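Local coordinates for cDNA FLJ56608, highly similar to Homo sapiens chloride channel, calcium activated, family member 1 (CLCA1), mRNA (Homo sapiens, PDB 6PYO), which probably acts as a secreted, self-cleaving metalloprotease that regulates calcium-activated chloride conductance and mucus production, represented here by its calcium-binding von Willebrand factor A domain, at residues L36-G47 and E60-D71. Sequence-based numbering, arbitrary orientation.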
loop_
_atom_site.group_PDB
_atom_site.type_symbol
_atom_site.label_atom_id
_atom_site.label_comp_id
_atom_site.label_asym_id
_atom_site.label_seq_id
_atom_site.Cartn_x
_atom_site.Cartn_y
_atom_site.Cartn_z
ATOM N N LEU A 36 6.039 3.485 9.199
ATOM C CA LEU A 36 5.300 4.626 9.749
ATOM C C LEU A 36 6.051 5.307 10.886
ATOM O O LEU A 36 6.067 6.535 10.975
ATOM C CB LEU A 36 3.916 4.171 10.233
ATOM C CG LEU A 36 2.945 3.744 9.140
ATOM C CD1 LEU A 36 1.647 3.192 9.709
ATOM C CD2 LEU A 36 2.666 4.960 8.251
ATOM N N LEU A 37 6.664 4.542 11.769
ATOM C CA LEU A 37 7.291 5.100 12.952
ATOM C C LEU A 37 8.734 5.536 12.724
ATOM O O LEU A 37 9.210 6.406 13.454
ATOM C CB LEU A 37 7.250 4.090 14.090
ATOM C CG LEU A 37 5.861 3.570 14.481
ATOM C CD1 LEU A 37 5.919 2.673 15.724
ATOM C CD2 LEU A 37 4.847 4.670 14.737
ATOM N N GLN A 38 9.426 5.006 11.711
ATOM C CA GLN A 38 10.836 5.327 11.557
ATOM C C GLN A 38 11.211 5.799 10.162
ATOM O O GLN A 38 12.023 6.714 10.028
ATOM C CB GLN A 38 11.695 4.107 11.949
ATOM C CG GLN A 38 12.148 4.130 13.404
ATOM C CD GLN A 38 12.310 2.749 14.001
ATOM O OE1 GLN A 38 11.334 2.130 14.424
ATOM N NE2 GLN A 38 13.545 2.261 14.052
ATOM N N THR A 39 10.626 5.230 9.124
ATOM C CA THR A 39 11.153 5.452 7.787
ATOM C C THR A 39 10.588 6.704 7.121
ATOM O O THR A 39 11.370 7.529 6.630
ATOM C CB THR A 39 10.908 4.198 6.939
ATOM O OG1 THR A 39 11.378 3.083 7.700
ATOM C CG2 THR A 39 11.662 4.261 5.566
ATOM N N VAL A 40 9.262 6.882 7.099
ATOM C CA VAL A 40 8.704 7.965 6.293
ATOM C C VAL A 40 9.170 9.282 6.910
ATOM O O VAL A 40 9.283 9.400 8.137
ATOM C CB VAL A 40 7.178 7.824 6.164
ATOM C CG1 VAL A 40 6.464 8.167 7.440
ATOM C CG2 VAL A 40 6.652 8.677 4.997
ATOM N N GLU A 41 9.528 10.242 6.055
ATOM C CA GLU A 41 10.191 11.477 6.466
ATOM C C GLU A 41 9.184 12.577 6.799
ATOM O O GLU A 41 8.069 12.635 6.255
ATOM C CB GLU A 41 11.145 11.984 5.365
ATOM C CG GLU A 41 10.475 12.372 3.971
ATOM C CD GLU A 41 10.423 11.213 2.907
ATOM O OE1 GLU A 41 9.949 10.069 3.210
ATOM O OE2 GLU A 41 10.879 11.450 1.752
ATOM N N LEU A 42 9.617 13.476 7.684
ATOM C CA LEU A 42 8.881 14.682 8.029
ATOM C C LEU A 42 8.341 15.361 6.780
ATOM O O LEU A 42 9.065 15.553 5.799
ATOM C CB LEU A 42 9.838 15.625 8.777
ATOM C CG LEU A 42 9.443 17.011 9.269
ATOM C CD1 LEU A 42 8.512 16.807 10.484
ATOM C CD2 LEU A 42 10.665 17.828 9.653
ATOM N N GLY A 43 7.080 15.745 6.820
ATOM C CA GLY A 43 6.511 16.525 5.750
ATOM C C GLY A 43 5.872 15.725 4.650
ATOM O O GLY A 43 5.182 16.302 3.799
ATOM N N SER A 44 6.037 14.414 4.667
ATOM C CA SER A 44 5.351 13.549 3.725
ATOM C C SER A 44 3.847 13.491 3.994
ATOM O O SER A 44 3.401 13.499 5.149
ATOM C CB SER A 44 5.892 12.144 3.837
ATOM O OG SER A 44 7.260 12.141 3.558
ATOM N N TRP A 45 3.067 13.373 2.891
ATOM C CA TRP A 45 1.659 13.066 2.929
ATOM C C TRP A 45 1.502 11.558 2.855
ATOM O O TRP A 45 2.094 10.913 1.988
ATOM C CB TRP A 45 0.932 13.767 1.759
ATOM C CG TRP A 45 0.949 15.255 1.942
ATOM C CD1 TRP A 45 1.886 16.148 1.468
ATOM C CD2 TRP A 45 0.004 16.022 2.691
ATOM N NE1 TRP A 45 1.547 17.429 1.863
ATOM C CE2 TRP A 45 0.404 17.373 2.625
ATOM C CE3 TRP A 45 -1.153 15.692 3.400
ATOM C CZ2 TRP A 45 -0.324 18.391 3.250
ATOM C CZ3 TRP A 45 -1.859 16.697 4.019
ATOM C CH2 TRP A 45 -1.437 18.027 3.945
ATOM N N VAL A 46 0.660 11.001 3.719
ATOM C CA VAL A 46 0.614 9.557 3.902
ATOM C C VAL A 46 -0.822 9.148 4.132
ATOM O O VAL A 46 -1.486 9.678 5.035
ATOM C CB VAL A 46 1.500 9.081 5.081
ATOM C CG1 VAL A 46 1.269 7.575 5.299
ATOM C CG2 VAL A 46 2.948 9.375 4.786
ATOM N N GLY A 47 -1.290 8.180 3.342
ATOM C CA GLY A 47 -2.613 7.624 3.504
ATOM C C GLY A 47 -2.511 6.128 3.719
ATOM O O GLY A 47 -1.439 5.536 3.608
ATOM N N GLU A 60 -7.254 8.978 5.085
ATOM C CA GLU A 60 -6.967 9.916 4.026
ATOM C C GLU A 60 -5.523 10.398 4.164
ATOM O O GLU A 60 -4.836 10.148 5.163
ATOM C CB GLU A 60 -7.931 11.101 4.098
ATOM C CG GLU A 60 -9.402 10.701 4.102
ATOM C CD GLU A 60 -9.951 10.439 2.709
ATOM O OE1 GLU A 60 -11.193 10.502 2.544
ATOM O OE2 GLU A 60 -9.146 10.153 1.786
ATOM N N LEU A 61 -5.068 11.113 3.160
ATOM C CA LEU A 61 -3.728 11.675 3.239
ATOM C C LEU A 61 -3.630 12.554 4.472
ATOM O O LEU A 61 -4.416 13.484 4.648
ATOM C CB LEU A 61 -3.417 12.478 1.991
ATOM C CG LEU A 61 -3.177 11.701 0.700
ATOM C CD1 LEU A 61 -2.749 12.733 -0.349
ATOM C CD2 LEU A 61 -2.136 10.602 0.893
ATOM N N ILE A 62 -2.697 12.232 5.362
ATOM C CA ILE A 62 -2.311 13.164 6.404
ATOM C C ILE A 62 -0.796 13.364 6.355
ATOM O O ILE A 62 -0.042 12.510 5.874
ATOM C CB ILE A 62 -2.779 12.707 7.799
ATOM C CG1 ILE A 62 -2.038 11.458 8.252
ATOM C CG2 ILE A 62 -4.268 12.404 7.819
ATOM C CD1 ILE A 62 -1.667 11.536 9.753
ATOM N N GLN A 63 -0.367 14.533 6.801
ATOM C CA GLN A 63 1.017 14.912 6.721
ATOM C C GLN A 63 1.745 14.474 8.002
ATOM O O GLN A 63 1.190 14.535 9.104
ATOM C CB GLN A 63 1.130 16.418 6.513
ATOM C CG GLN A 63 2.435 16.825 5.844
ATOM C CD GLN A 63 2.476 18.279 5.650
ATOM O OE1 GLN A 63 1.727 19.005 6.298
ATOM N NE2 GLN A 63 3.323 18.746 4.737
ATOM N N ILE A 64 2.965 13.968 7.839
ATOM C CA ILE A 64 3.782 13.533 8.975
ATOM C C ILE A 64 4.584 14.745 9.432
ATOM O O ILE A 64 5.535 15.144 8.760
ATOM C CB ILE A 64 4.717 12.385 8.594
ATOM C CG1 ILE A 64 3.942 11.196 8.021
ATOM C CG2 ILE A 64 5.556 11.965 9.854
ATOM C CD1 ILE A 64 2.810 10.783 8.848
ATOM N N ASN A 65 4.198 15.338 10.565
ATOM C CA ASN A 65 4.931 16.448 11.153
ATOM C C ASN A 65 5.268 16.223 12.611
ATOM O O ASN A 65 6.024 17.008 13.182
ATOM C CB ASN A 65 4.132 17.738 11.028
ATOM C CG ASN A 65 4.015 18.182 9.609
ATOM O OD1 ASN A 65 5.017 18.508 8.949
ATOM N ND2 ASN A 65 2.789 18.209 9.118
ATOM N N SER A 66 4.724 15.177 13.219
ATOM C CA SER A 66 4.775 14.925 14.643
ATOM C C SER A 66 4.715 13.418 14.823
ATOM O O SER A 66 4.188 12.696 13.971
ATOM C CB SER A 66 3.593 15.605 15.382
ATOM O OG SER A 66 2.432 14.806 15.289
ATOM N N GLY A 67 5.232 12.959 15.955
ATOM C CA GLY A 67 5.142 11.554 16.290
ATOM C C GLY A 67 3.725 11.083 16.525
ATOM O O GLY A 67 3.419 9.900 16.334
ATOM N N SER A 68 2.835 11.998 16.921
ATOM C CA SER A 68 1.427 11.649 17.022
ATOM C C SER A 68 0.864 11.252 15.674
ATOM O O SER A 68 0.043 10.336 15.600
ATOM C CB SER A 68 0.611 12.800 17.622
ATOM O OG SER A 68 1.159 13.124 18.883
ATOM N N ASP A 69 1.291 11.918 14.593
ATOM C CA ASP A 69 0.801 11.510 13.264
ATOM C C ASP A 69 1.257 10.090 12.921
ATOM O O ASP A 69 0.476 9.268 12.417
ATOM C CB ASP A 69 1.292 12.452 12.176
ATOM C CG ASP A 69 0.921 13.890 12.416
ATOM O OD1 ASP A 69 -0.271 14.132 12.773
ATOM O OD2 ASP A 69 1.820 14.770 12.185
ATOM N N ARG A 70 2.534 9.779 13.180
ATOM C CA ARG A 70 2.985 8.415 12.953
ATOM C C ARG A 70 2.142 7.430 13.747
ATOM O O ARG A 70 1.713 6.400 13.221
ATOM C CB ARG A 70 4.451 8.273 13.332
ATOM C CG ARG A 70 5.358 9.309 12.668
ATOM C CD ARG A 70 6.798 9.075 13.070
ATOM N NE ARG A 70 7.671 10.049 12.414
ATOM C CZ ARG A 70 8.146 9.869 11.198
ATOM N NH1 ARG A 70 7.824 8.758 10.542
ATOM N NH2 ARG A 70 8.919 10.792 10.632
ATOM N N ASP A 71 1.953 7.723 15.039
ATOM C CA ASP A 71 1.228 6.830 15.943
ATOM C C ASP A 71 -0.211 6.628 15.503
ATOM O O ASP A 71 -0.747 5.519 15.574
ATOM C CB ASP A 71 1.214 7.401 17.368
ATOM C CG ASP A 71 2.394 6.965 18.189
ATOM O OD1 ASP A 71 2.860 5.828 17.985
ATOM O OD2 ASP A 71 2.859 7.763 19.034
#
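Arg70, on helix 67-74, reaches across to the C-terminal end of helix 24-39 and takes up Leu36 O of its last turn and Val40 O, the first carbonyl beyond it, an example of a cationic side chain closing off the C-terminal end of a helix. Its chain is extended from CG to NE, with chi2 and chi3 both near 180°, which carries the guanidinium past Leu37 to Val40. There NH1 and NH2 converge end-on on Val40 O, each at 2.9 Å and with the oxygen in the guanidinium plane. NH1 also donates to Leu36 O (2.9 Å), approaching from above that carbonyl's plane. Ile64 CG2 lies 3.5 Å over the centre of one guanidinium face, while Ile64 CG1 packs on Val46 CG2 (3.8 Å) and on Val40 CG1. Leu73 adds to this tightly packed side, touching Leu36, Val46 and Ile64.

From here the backbones pair as antiparallel strands, with Val46 and Ile62 as the hydrogen-bonded pair. The ladder runs on into the turn, where Gly43 N meets Ile64 O almost straight on (2.6 Å).

The other sheet face is well packed too, but partly exposed. Gln63 lies over the Trp45 indole, its CB 3.7 Å from the six-membered ring centroid and its amide stacked 16° from the ring plane. A chi1 of -155° sets Gln63 CG opposite the backbone N, and the extended chain beyond brings NE2 to Gly43 O (3.2 Å), while OE1 accepts from Asn65 ND2. Trp45 NE1 bonds instead to Gln6. The loose side of the contact is on the surface, where Leu42 CD1 lies against Asn65 CA.

This edge hairpin of the von Willebrand A sheet is thus joined to helices 24-39 and 67-74, and the cationic guanidinium, partly buried, is met by neutral carbonyl dipoles that would favour its positive charge.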